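Local structure of glutathione reductase (Bartonella henselae, 3O0H) at residues G46-R51 / N347-T352; F85-G90 / P397-L402; G433-L438 / P460-E465. The protein probably catalyses the NADPH-dependent reduction of glutathione disulfide to glutathione, using bound FAD, as a homodimer of the pyridine nucleotide-disulphide oxidoreductase family. One frame throughout, in Å; residues are numbered along the deposited sequence.

In the fold
Contact 1 lies at the surface. It joins the ends of two helices of the FAD-binding part, and its chemistry is mainly apolar: a phenylalanine ring, a leucine methyl and the aliphatic part of a lysine. Contact 2 is partly buried and ties helix 69-88 to the dimerisation domain with charged groups and a bridging water. Contact 3 is buried inside that domain, where one isoleucine meets a methionine and a serine. Contacts 2 and 3 adjoin, Pro397 CB lying 3.9 Å from Met462 SD, and both touch the second subunit. Contact 1 is remote: its centre is about 54 Å from that of contact 2, and no other protein chain of the assembly touches it.

Contact 1: G46-R51 / N347-T352; sequences GALGKR and NAFENT
Leu48, which reaches across to Phe349, stands in a turn closed by the 2.8 Å bond from Gly49 N to Gly46 O. This turn ends helix 36-47 in a Schellman motif. Gly49 has a positive phi of 92°, where a side chain would press on the carbonyl O of Leu48. Lys50 follows the turn and reaches the same phenylalanine as Leu48. The contact itself is mainly apolar. Leu48 CD1 lies 4.1 Å from Phe349 CB, the carbon that carries the ring. The same methyl is 4.3 Å from Glu350 OE2, so it faces both Phe349 CB and the carboxylate of the next residue. Lys50 brings its hydrocarbon chain obliquely to the CD1-CE1 side of the ring. Its CE is 3.8 Å from Phe349 CD1, and its CG is 4.1 Å from Phe349 CE1. A bend at chi2 (-60°) folds the lysine so that both carbons touch this side of the ring. The two side chains run antiparallel as they pass. Ala348 CB sits over one face of the ring, offset toward the rim, and Lys157 also touches Phe349. After the turn, Arg51 N binds Asp28 OD2, just before strand 52-55. Helix 36-47 is the helical arm of the beta-alpha-beta crossover from strand 27-32 to strand 52-55. Helix 334-349 follows strand 321-323 of the same parallel sheet, as in the Rossmann-type FAD-binding domain of this family.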
ATOM      1  N   GLY B  46      27.892  16.337 -14.247  1.00 17.80           N
ATOM      2  CA  GLY B  46      28.800  15.680 -15.192  1.00 18.68           C
ATOM      3  C   GLY B  46      28.095  15.414 -16.490  1.00 20.58           C
ATOM      4  O   GLY B  46      28.663  15.624 -17.569  1.00 19.76           O
ATOM      5  N   ALA B  47      26.834  15.001 -16.396  1.00 20.21           N
ATOM      6  CA  ALA B  47      26.035  14.760 -17.598  1.00 22.91           C
ATOM      7  C   ALA B  47      25.802  16.047 -18.377  1.00 24.62           C
ATOM      8  O   ALA B  47      25.639  15.993 -19.591  1.00 24.98           O
ATOM      9  CB  ALA B  47      24.671  14.066 -17.248  1.00 22.49           C
ATOM     10  N   LEU B  48      25.788  17.195 -17.690  1.00 24.04           N
ATOM     11  CA  LEU B  48      25.731  18.477 -18.380  1.00 25.25           C
ATOM     12  C   LEU B  48      27.042  18.851 -19.068  1.00 26.12           C
ATOM     13  O   LEU B  48      27.126  19.889 -19.688  1.00 26.45           O
ATOM     14  CB  LEU B  48      25.367  19.631 -17.457  1.00 24.32           C
ATOM     15  CG  LEU B  48      24.002  19.621 -16.791  1.00 25.01           C
ATOM     16  CD1 LEU B  48      23.991  20.830 -15.855  1.00 25.37           C
ATOM     17  CD2 LEU B  48      22.868  19.691 -17.794  1.00 28.88           C
ATOM     18  N   GLY B  49      28.060  18.009 -18.962  1.00 26.04           N
ATOM     19  CA  GLY B  49      29.309  18.271 -19.652  1.00 27.04           C
ATOM     20  C   GLY B  49      30.294  19.050 -18.801  1.00 25.77           C
ATOM     21  O   GLY B  49      31.304  19.491 -19.308  1.00 26.50           O
ATOM     22  N   LYS B  50      30.004  19.254 -17.523  1.00 24.57           N
ATOM     23  CA  LYS B  50      30.991  19.951 -16.641  1.00 23.34           C
ATOM     24  C   LYS B  50      32.082  18.964 -16.229  1.00 22.53           C
ATOM     25  O   LYS B  50      31.878  17.749 -16.272  1.00 20.97           O
ATOM     26  CB  LYS B  50      30.335  20.497 -15.381  1.00 22.12           C
ATOM     27  CG  LYS B  50      29.184  21.448 -15.624  1.00 27.15           C
ATOM     28  CD  LYS B  50      29.603  22.674 -16.400  1.00 31.16           C
ATOM     29  CE  LYS B  50      28.408  23.539 -16.707  1.00 36.24           C
ATOM     30  NZ  LYS B  50      28.829  24.713 -17.523  1.00 37.99           N
ATOM     31  N   ARG B  51      33.247  19.499 -15.892  1.00 21.50           N
ATOM     32  CA  ARG B  51      34.343  18.707 -15.340  1.00 21.65           C
ATOM     33  C   ARG B  51      34.145  18.654 -13.822  1.00 18.74           C
ATOM     34  O   ARG B  51      34.187  19.665 -13.139  1.00 17.85           O
ATOM     35  CB  ARG B  51      35.685  19.331 -15.716  1.00 23.00           C
ATOM     36  CG  ARG B  51      35.796  19.615 -17.206  1.00 29.16           C
ATOM     37  CD  ARG B  51      37.058  20.405 -17.594  1.00 35.56           C
ATOM     38  NE  ARG B  51      37.190  21.628 -16.803  1.00 38.63           N
ATOM     39  CZ  ARG B  51      38.192  21.893 -15.962  1.00 42.00           C
ATOM     40  NH1 ARG B  51      39.213  21.043 -15.839  1.00 45.57           N
ATOM     41  NH2 ARG B  51      38.196  23.037 -15.264  1.00 40.38           N
ATOM     42  N   ASN B 347      19.892  25.774 -10.000  1.00 25.48           N
ATOM     43  CA  ASN B 347      20.360  27.127  -9.634  1.00 25.14           C
ATOM     44  C   ASN B 347      21.790  27.463 -10.062  1.00 25.59           C
ATOM     45  O   ASN B 347      22.078  28.569 -10.538  1.00 25.30           O
ATOM     46  CB  ASN B 347      20.233  27.288  -8.111  1.00 24.55           C
ATOM     47  CG  ASN B 347      18.800  27.537  -7.689  1.00 26.27           C
ATOM     48  OD1 ASN B 347      18.148  28.365  -8.273  1.00 33.70           O
ATOM     49  ND2 ASN B 347      18.314  26.817  -6.697  1.00 28.32           N
ATOM     50  N   ALA B 348      22.702  26.513  -9.884  1.00 23.99           N
ATOM     51  CA  ALA B 348      24.124  26.795 -10.098  1.00 24.76           C
ATOM     52  C   ALA B 348      24.438  26.911 -11.578  1.00 27.09           C
ATOM     53  O   ALA B 348      25.290  27.707 -11.979  1.00 27.06           O
ATOM     54  CB  ALA B 348      24.952  25.703  -9.497  1.00 23.07           C
ATOM     55  N   PHE B 349      23.754  26.102 -12.372  1.00 28.57           N
ATOM     56  CA  PHE B 349      24.050  26.007 -13.795  1.00 32.14           C
ATOM     57  C   PHE B 349      22.942  26.568 -14.716  1.00 35.53           C
ATOM     58  O   PHE B 349      23.080  26.543 -15.948  1.00 37.88           O
ATOM     59  CB  PHE B 349      24.361  24.542 -14.116  1.00 32.28           C
ATOM     60  CG  PHE B 349      25.489  23.988 -13.297  1.00 28.28           C
ATOM     61  CD1 PHE B 349      26.769  24.502 -13.438  1.00 30.30           C
ATOM     62  CD2 PHE B 349      25.267  22.989 -12.365  1.00 28.68           C
ATOM     63  CE1 PHE B 349      27.837  24.017 -12.671  1.00 27.21           C
ATOM     64  CE2 PHE B 349      26.316  22.483 -11.576  1.00 27.61           C
ATOM     65  CZ  PHE B 349      27.610  23.014 -11.731  1.00 27.55           C
ATOM     66  N   GLU B 350      21.858  27.089 -14.150  1.00 36.56           N
ATOM     67  CA  GLU B 350      20.787  27.679 -14.990  1.00 40.01           C
ATOM     68  C   GLU B 350      20.280  29.019 -14.419  1.00 40.78           C
ATOM     69  O   GLU B 350      20.650  29.445 -13.311  1.00 38.20           O
ATOM     70  CB  GLU B 350      19.637  26.677 -15.181  1.00 41.02           C
ATOM     71  CG  GLU B 350      19.970  25.479 -16.094  1.00 44.82           C
ATOM     72  CD  GLU B 350      19.511  24.123 -15.543  1.00 47.25           C
ATOM     73  OE1 GLU B 350      18.323  23.986 -15.136  1.00 47.92           O
ATOM     74  OE2 GLU B 350      20.358  23.183 -15.512  1.00 51.62           O
ATOM     75  N   ASN B 351      19.464  29.698 -15.221  1.00 44.45           N
ATOM     76  CA  ASN B 351      18.767  30.905 -14.798  1.00 46.56           C
ATOM     77  C   ASN B 351      17.317  30.552 -14.448  1.00 48.06           C
ATOM     78  O   ASN B 351      16.388  30.826 -15.203  1.00 51.07           O
ATOM     79  CB  ASN B 351      18.796  31.968 -15.905  1.00 48.34           C
ATOM     80  CG  ASN B 351      18.111  33.250 -15.477  1.00 49.18           C
ATOM     81  OD1 ASN B 351      17.949  33.491 -14.278  1.00 42.11           O
ATOM     82  ND2 ASN B 351      17.700  34.080 -16.446  1.00 47.84           N
ATOM     83  N   THR B 352      17.127  29.963 -13.285  1.00 48.21           N
ATOM     84  CA  THR B 352      15.852  29.341 -12.950  1.00 49.48           C
ATOM     85  C   THR B 352      15.957  28.854 -11.553  1.00 47.57           C
ATOM     86  O   THR B 352      16.365  27.711 -11.350  1.00 46.66           O
ATOM     87  CB  THR B 352      15.531  28.106 -13.872  1.00 50.41           C
ATOM     88  OG1 THR B 352      14.441  27.335 -13.326  1.00 51.09           O
ATOM     89  CG2 THR B 352      16.747  27.191 -14.011  1.00 49.56           C
TER

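Contact 2: F85-G90 / P397-L402; sequences FSKSIG and PMRNVL
Lys87 meets Arg399 and Asn400 where the FAD-binding part joins the dimerisation domain. The end of helix 69-88 here faces the short helix 398-403. Lys87 sets its CG anti to the carbonyl carbon (chi1 -66°), and its chain then runs nearly straight until a bend at chi4. Its CD passes over one face of the Arg399 guanidinium, and the two side chains cross at about a right angle. Arg399 reaches this place by starting anti to the backbone N and then turning at chi3 (81°). Lys87 NZ is only 4.0 Å from Arg399 NH1. Salt bridges to Glu407 (from Lys87 NZ), Glu84 (from Arg399 NH2) and Glu430 (from Arg399 NH1) probably offset the like charges. Asn400 brings its OD1 to 3.9 Å from Lys87 CD, a contact with the aliphatic chain, while its ND2 binds Glu407 O. In helix 69-88, Phe85 O accepts from both Ser88 N and Ser88 OG, the latter at 2.7 Å and in the carbonyl plane. The Phe85 ring stacks on Phe85 of the second subunit, so this helix end also belongs to the dimer interface. Farther along, the backbones come close. Gly90 CA makes a CA-H...O contact of 3.5 Å with Leu402 O, with 147° at the hydrogen. One water bridges the same two residues, donating to Gly90 O at 3.1 Å and to Leu402 O at 2.7 Å.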
ATOM      1  N   PHE B  85       4.586 -16.056   9.361  1.00 19.79           N
ATOM      2  CA  PHE B  85       4.272 -17.483   9.417  1.00 19.84           C
ATOM      3  C   PHE B  85       3.198 -17.827  10.418  1.00 19.46           C
ATOM      4  O   PHE B  85       2.357 -18.692  10.145  1.00 18.78           O
ATOM      5  CB  PHE B  85       5.485 -18.337   9.772  1.00 20.46           C
ATOM      6  CG  PHE B  85       6.647 -18.172   8.828  1.00 21.67           C
ATOM      7  CD1 PHE B  85       6.480 -17.645   7.549  1.00 23.91           C
ATOM      8  CD2 PHE B  85       7.896 -18.566   9.222  1.00 26.83           C
ATOM      9  CE1 PHE B  85       7.572 -17.509   6.685  1.00 24.89           C
ATOM     10  CE2 PHE B  85       8.992 -18.422   8.382  1.00 30.32           C
ATOM     11  CZ  PHE B  85       8.822 -17.901   7.104  1.00 27.31           C
ATOM     12  N   SER B  86       3.197 -17.154  11.560  1.00 19.06           N
ATOM     13  CA  SER B  86       2.215 -17.482  12.580  1.00 20.50           C
ATOM     14  C   SER B  86       0.799 -17.078  12.115  1.00 19.75           C
ATOM     15  O   SER B  86      -0.161 -17.735  12.457  1.00 19.89           O
ATOM     16  CB  SER B  86       2.604 -16.878  13.937  1.00 21.00           C
ATOM     17  OG  SER B  86       2.271 -15.522  14.015  1.00 25.07           O
ATOM     18  N   LYS B  87       0.685 -16.062  11.262  1.00 18.62           N
ATOM     19  CA  LYS B  87      -0.601 -15.745  10.656  1.00 19.12           C
ATOM     20  C   LYS B  87      -1.108 -16.784   9.645  1.00 18.94           C
ATOM     21  O   LYS B  87      -2.302 -16.810   9.344  1.00 18.67           O
ATOM     22  CB  LYS B  87      -0.583 -14.370   9.998  1.00 20.59           C
ATOM     23  CG  LYS B  87      -0.411 -13.239  11.044  1.00 23.43           C
ATOM     24  CD  LYS B  87      -0.449 -11.890  10.396  1.00 28.20           C
ATOM     25  CE  LYS B  87       0.283 -10.863  11.232  1.00 30.92           C
ATOM     26  NZ  LYS B  87       0.901  -9.864  10.348  1.00 34.24           N
ATOM     27  N   SER B  88      -0.225 -17.614   9.118  1.00 17.10           N
ATOM     28  CA  SER B  88      -0.624 -18.573   8.103  1.00 17.87           C
ATOM     29  C   SER B  88      -1.430 -19.721   8.679  1.00 17.30           C
ATOM     30  O   SER B  88      -2.172 -20.361   7.952  1.00 16.74           O
ATOM     31  CB  SER B  88       0.619 -19.140   7.394  1.00 17.77           C
ATOM     32  OG  SER B  88       1.217 -20.127   8.205  1.00 18.10           O
ATOM     33  N   ILE B  89      -1.297 -19.977   9.983  1.00 17.18           N
ATOM     34  CA  ILE B  89      -2.011 -21.078  10.654  1.00 18.86           C
ATOM     35  C   ILE B  89      -3.540 -20.978  10.511  1.00 19.49           C
ATOM     36  O   ILE B  89      -4.224 -21.961  10.213  1.00 20.06           O
ATOM     37  CB  ILE B  89      -1.586 -21.211  12.159  1.00 18.69           C
ATOM     38  CG1 ILE B  89      -0.050 -21.420  12.224  1.00 19.84           C
ATOM     39  CG2 ILE B  89      -2.319 -22.383  12.838  1.00 22.09           C
ATOM     40  CD1 ILE B  89       0.504 -21.596  13.583  1.00 22.88           C
ATOM     41  N   GLY B  90      -4.072 -19.787  10.732  1.00 20.38           N
ATOM     42  CA  GLY B  90      -5.511 -19.607  10.617  1.00 20.94           C
ATOM     43  C   GLY B  90      -6.042 -19.886   9.217  1.00 20.67           C
ATOM     44  O   GLY B  90      -7.196 -20.179   9.050  1.00 21.71           O
ATOM     45  N   PRO B 397      -7.833  -5.666  10.320  1.00 25.78           N
ATOM     46  CA  PRO B 397      -7.889  -6.058   8.918  1.00 26.55           C
ATOM     47  C   PRO B 397      -8.432  -7.478   8.724  1.00 28.47           C
ATOM     48  O   PRO B 397      -8.262  -8.357   9.592  1.00 27.90           O
ATOM     49  CB  PRO B 397      -6.432  -6.006   8.477  1.00 26.86           C
ATOM     50  CG  PRO B 397      -5.759  -5.154   9.430  1.00 25.02           C
ATOM     51  CD  PRO B 397      -6.494  -5.204  10.707  1.00 24.95           C
ATOM     52  N   MET B 398      -9.083  -7.689   7.592  1.00 29.44           N
ATOM     53  CA  MET B 398      -9.714  -8.960   7.312  1.00 31.87           C
ATOM     54  C   MET B 398      -8.768 -10.163   7.528  1.00 32.64           C
ATOM     55  O   MET B 398      -9.161 -11.161   8.089  1.00 32.53           O
ATOM     56  CB  MET B 398     -10.216  -8.969   5.879  1.00 34.60           C
ATOM     57  CG  MET B 398     -10.971 -10.225   5.516  1.00 36.89           C
ATOM     58  SD  MET B 398     -11.327 -10.309   3.741  1.00 41.29           S
ATOM     59  CE  MET B 398     -12.449  -8.924   3.596  1.00 39.28           C
ATOM     60  N   ARG B 399      -7.519 -10.022   7.088  1.00 32.65           N
ATOM     61  CA  ARG B 399      -6.529 -11.073   7.215  1.00 34.19           C
ATOM     62  C   ARG B 399      -6.280 -11.497   8.667  1.00 32.41           C
ATOM     63  O   ARG B 399      -5.988 -12.659   8.940  1.00 33.19           O
ATOM     64  CB  ARG B 399      -5.223 -10.624   6.578  1.00 35.02           C
ATOM     65  CG  ARG B 399      -4.194 -11.740   6.514  1.00 41.24           C
ATOM     66  CD  ARG B 399      -3.126 -11.453   5.467  1.00 46.92           C
ATOM     67  NE  ARG B 399      -2.077 -10.539   5.937  1.00 48.34           N
ATOM     68  CZ  ARG B 399      -0.778 -10.854   6.030  1.00 51.38           C
ATOM     69  NH1 ARG B 399       0.099  -9.954   6.458  1.00 51.98           N
ATOM     70  NH2 ARG B 399      -0.345 -12.055   5.699  1.00 54.22           N
ATOM     71  N   ASN B 400      -6.399 -10.558   9.600  1.00 29.87           N
ATOM     72  CA  ASN B 400      -6.149 -10.865  11.003  1.00 29.51           C
ATOM     73  C   ASN B 400      -7.329 -11.555  11.664  1.00 31.43           C
ATOM     74  O   ASN B 400      -7.122 -12.338  12.571  1.00 33.48           O
ATOM     75  CB  ASN B 400      -5.706  -9.632  11.776  1.00 27.89           C
ATOM     76  CG  ASN B 400      -4.432  -9.037  11.219  1.00 27.03           C
ATOM     77  OD1 ASN B 400      -3.708  -9.684  10.462  1.00 30.54           O
ATOM     78  ND2 ASN B 400      -4.143  -7.823  11.599  1.00 23.79           N
ATOM     79  N   VAL B 401      -8.543 -11.310  11.169  1.00 32.85           N
ATOM     80  CA  VAL B 401      -9.729 -12.088  11.547  1.00 35.30           C
ATOM     81  C   VAL B 401      -9.452 -13.570  11.629  1.00 37.48           C
ATOM     82  O   VAL B 401      -9.598 -14.147  12.701  1.00 39.18           O
ATOM     83  CB  VAL B 401     -10.915 -11.894  10.563  1.00 37.58           C
ATOM     84  N   LEU B 402      -9.050 -14.188  10.515  1.00 37.99           N
ATOM     85  CA  LEU B 402      -8.760 -15.626  10.474  1.00 40.28           C
ATOM     86  C   LEU B 402      -7.525 -16.037  11.283  1.00 40.50           C
ATOM     87  O   LEU B 402      -7.497 -17.105  11.926  1.00 42.04           O
ATOM     88  CB  LEU B 402      -8.605 -16.124   9.023  1.00 41.94           C
ATOM     89  CG  LEU B 402      -9.809 -16.904   8.465  1.00 44.53           C
ATOM     90  CD1 LEU B 402     -11.070 -16.066   8.537  1.00 43.06           C
ATOM     91  CD2 LEU B 402      -9.561 -17.394   7.041  1.00 45.14           C
TER
HETATM   92  O   HOH W   1      -8.817 -19.476  11.565  1.00 24.74           O

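Contact 3: G433-L438 / P460-E465; sequences GEIAQL and PTMSEE
Met462 and Ser463 both turn toward Ile435 of helix 432-444, and they carry the whole contact from segment 460-465. The segment begins with Pro460, which follows a cis peptide bond and touches a bound FAD. Next, Thr461 exchanges two bonds with Glu464. Thr461 N donates to Glu464 OE1 at 3.2 Å, meeting it from above the carboxylate plane. Glu464 N returns a 3.0 Å bond to Thr461 OG1, an ST motif. Together these probably help hold the backbone turn. Met462 follows and sends its thioether chain to the helix, where CE lies 4.2 Å from Ile435 CD1. Ser463 comes beside it. With OG anti to the carbonyl carbon (chi1 -68°), the hydroxyl lies 4.2 Å from Ile435 CG1. This approach is mere packing: the hydroxyl has its hydrogen bond with Glu434 OE1 of the second subunit. Glu464 OE1 also bonds to His459 ND1. That pairing is consistent with the histidine-glutamate pair that, in related glutathione reductases, completes the active site of the other subunit. Glu465 N closes the turn on Met462 O at 3.2 Å. Glu434, next to Ile435, likewise reaches Met462 N of the second subunit through its OE2. The contact thus packs helix 432-444, which follows strand 422-428 of the antiparallel sheet, against the loop that leads from helix 449-454 to strand 474-477 of the same sheet.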
ATOM      1  N   GLY B 433       3.705   3.137   5.746  1.00 13.85           N
ATOM      2  CA  GLY B 433       4.530   4.023   4.931  1.00 13.11           C
ATOM      3  C   GLY B 433       4.065   4.188   3.491  1.00 12.95           C
ATOM      4  O   GLY B 433       4.062   5.320   2.959  1.00 13.80           O
ATOM      5  N   GLU B 434       3.769   3.069   2.828  1.00 13.58           N
ATOM      6  CA  GLU B 434       3.193   3.092   1.475  1.00 13.76           C
ATOM      7  C   GLU B 434       1.904   3.908   1.466  1.00 13.34           C
ATOM      8  O   GLU B 434       1.695   4.806   0.623  1.00 13.22           O
ATOM      9  CB  GLU B 434       2.884   1.684   0.970  1.00 15.09           C
ATOM     10  CG  GLU B 434       4.022   0.725   0.876  1.00 18.17           C
ATOM     11  CD  GLU B 434       5.010   1.097  -0.222  1.00 19.73           C
ATOM     12  OE1 GLU B 434       4.652   1.962  -1.053  1.00 20.15           O
ATOM     13  OE2 GLU B 434       6.121   0.505  -0.235  1.00 17.33           O
ATOM     14  N   ILE B 435       1.036   3.626   2.424  1.00 10.90           N
ATOM     15  CA  ILE B 435      -0.252   4.303   2.470  1.00 11.64           C
ATOM     16  C   ILE B 435      -0.104   5.793   2.670  1.00 10.85           C
ATOM     17  O   ILE B 435      -0.759   6.584   1.992  1.00 11.78           O
ATOM     18  CB  ILE B 435      -1.157   3.715   3.565  1.00 12.12           C
ATOM     19  CG1 ILE B 435      -1.532   2.281   3.197  1.00 11.90           C
ATOM     20  CG2 ILE B 435      -2.370   4.621   3.804  1.00 13.09           C
ATOM     21  CD1 ILE B 435      -2.161   1.469   4.376  1.00 13.18           C
ATOM     22  N   ALA B 436       0.755   6.185   3.595  1.00 10.77           N
ATOM     23  CA  ALA B 436       0.973   7.597   3.860  1.00 10.03           C
ATOM     24  C   ALA B 436       1.599   8.325   2.660  1.00 10.67           C
ATOM     25  O   ALA B 436       1.189   9.472   2.322  1.00 10.51           O
ATOM     26  CB  ALA B 436       1.824   7.767   5.139  1.00 11.09           C
ATOM     27  N   GLN B 437       2.560   7.690   1.967  1.00  9.78           N
ATOM     28  CA  GLN B 437       3.123   8.291   0.753  1.00 10.35           C
ATOM     29  C   GLN B 437       2.007   8.740  -0.191  1.00 10.25           C
ATOM     30  O   GLN B 437       2.038   9.842  -0.777  1.00  9.65           O
ATOM     31  CB  GLN B 437       4.009   7.292   0.003  1.00 11.49           C
ATOM     32  CG  GLN B 437       4.401   7.716  -1.446  1.00 11.50           C
ATOM     33  CD  GLN B 437       5.468   8.817  -1.449  1.00 11.27           C
ATOM     34  OE1 GLN B 437       6.642   8.552  -1.647  1.00 11.82           O
ATOM     35  NE2 GLN B 437       5.049  10.053  -1.190  1.00 11.87           N
ATOM     36  N   LEU B 438       1.021   7.867  -0.363  1.00 10.36           N
ATOM     37  CA  LEU B 438      -0.031   8.083  -1.333  1.00 11.16           C
ATOM     38  C   LEU B 438      -1.023   9.115  -0.875  1.00 10.58           C
ATOM     39  O   LEU B 438      -1.446   9.961  -1.654  1.00 11.57           O
ATOM     40  CB  LEU B 438      -0.718   6.737  -1.679  1.00 11.40           C
ATOM     41  CG  LEU B 438       0.289   5.774  -2.339  1.00 14.42           C
ATOM     42  CD1 LEU B 438      -0.252   4.394  -2.323  1.00 14.45           C
ATOM     43  CD2 LEU B 438       0.615   6.246  -3.741  1.00 16.09           C
ATOM     44  N   PRO B 460     -12.411  -5.846  -1.442  1.00 19.17           N
ATOM     45  CA  PRO B 460     -12.047  -5.577  -0.075  1.00 19.70           C
ATOM     46  C   PRO B 460     -10.607  -5.079   0.039  1.00 19.15           C
ATOM     47  O   PRO B 460      -9.674  -5.723  -0.440  1.00 19.02           O
ATOM     48  CB  PRO B 460     -12.181  -6.938   0.617  1.00 21.40           C
ATOM     49  CG  PRO B 460     -12.446  -7.981  -0.469  1.00 22.00           C
ATOM     50  CD  PRO B 460     -12.204  -7.272  -1.790  1.00 20.29           C
ATOM     51  N   THR B 461     -10.436  -3.920   0.648  1.00 18.36           N
ATOM     52  CA  THR B 461      -9.112  -3.408   0.956  1.00 18.66           C
ATOM     53  C   THR B 461      -9.121  -2.825   2.366  1.00 18.97           C
ATOM     54  O   THR B 461     -10.181  -2.650   2.963  1.00 20.59           O
ATOM     55  CB  THR B 461      -8.638  -2.271  -0.021  1.00 17.49           C
ATOM     56  OG1 THR B 461      -9.480  -1.123   0.137  1.00 17.70           O
ATOM     57  CG2 THR B 461      -8.666  -2.704  -1.497  1.00 18.02           C
ATOM     58  N   MET B 462      -7.942  -2.490   2.863  1.00 18.09           N
ATOM     59  CA  MET B 462      -7.802  -1.683   4.075  1.00 18.67           C
ATOM     60  C   MET B 462      -7.988  -0.231   3.761  1.00 17.82           C
ATOM     61  O   MET B 462      -8.624   0.519   4.518  1.00 18.16           O
ATOM     62  CB  MET B 462      -6.398  -1.901   4.672  1.00 19.35           C
ATOM     63  CG  MET B 462      -6.174  -3.336   5.051  1.00 23.77           C
ATOM     64  SD  MET B 462      -4.638  -3.650   5.987  1.00 29.66           S
ATOM     65  CE  MET B 462      -3.495  -2.426   5.377  1.00 27.78           C
ATOM     66  N   SER B 463      -7.491   0.186   2.600  1.00 17.71           N
ATOM     67  CA  SER B 463      -7.512   1.600   2.255  1.00 16.76           C
ATOM     68  C   SER B 463      -8.901   2.191   2.052  1.00 17.23           C
ATOM     69  O   SER B 463      -9.082   3.411   2.212  1.00 15.16           O
ATOM     70  CB  SER B 463      -6.625   1.868   1.050  1.00 17.68           C
ATOM     71  OG  SER B 463      -5.274   1.658   1.438  1.00 19.59           O
ATOM     72  N   GLU B 464      -9.892   1.331   1.766  1.00 17.51           N
ATOM     73  CA  GLU B 464     -11.250   1.834   1.561  1.00 18.74           C
ATOM     74  C   GLU B 464     -11.825   2.523   2.803  1.00 19.82           C
ATOM     75  O   GLU B 464     -12.738   3.353   2.671  1.00 19.76           O
ATOM     76  CB  GLU B 464     -12.219   0.756   1.068  1.00 19.17           C
ATOM     77  CG  GLU B 464     -12.379  -0.446   1.962  1.00 19.42           C
ATOM     78  CD  GLU B 464     -13.418  -1.415   1.461  1.00 19.90           C
ATOM     79  OE1 GLU B 464     -13.179  -2.626   1.531  1.00 20.34           O
ATOM     80  OE2 GLU B 464     -14.511  -0.970   1.032  1.00 23.38           O
ATOM     81  N   GLU B 465     -11.308   2.199   3.989  1.00 19.63           N
ATOM     82  CA  GLU B 465     -11.770   2.883   5.214  1.00 20.84           C
ATOM     83  C   GLU B 465     -11.560   4.385   5.136  1.00 20.22           C
ATOM     84  O   GLU B 465     -12.325   5.129   5.736  1.00 21.65           O
ATOM     85  CB  GLU B 465     -11.080   2.311   6.454  1.00 21.31           C
ATOM     86  CG  GLU B 465     -11.369   0.819   6.647  1.00 22.85           C
ATOM     87  CD  GLU B 465     -12.871   0.525   6.689  1.00 29.59           C
ATOM     88  OE1 GLU B 465     -13.583   1.307   7.366  1.00 27.29           O
ATOM     89  OE2 GLU B 465     -13.332  -0.439   6.017  1.00 29.75           O
TER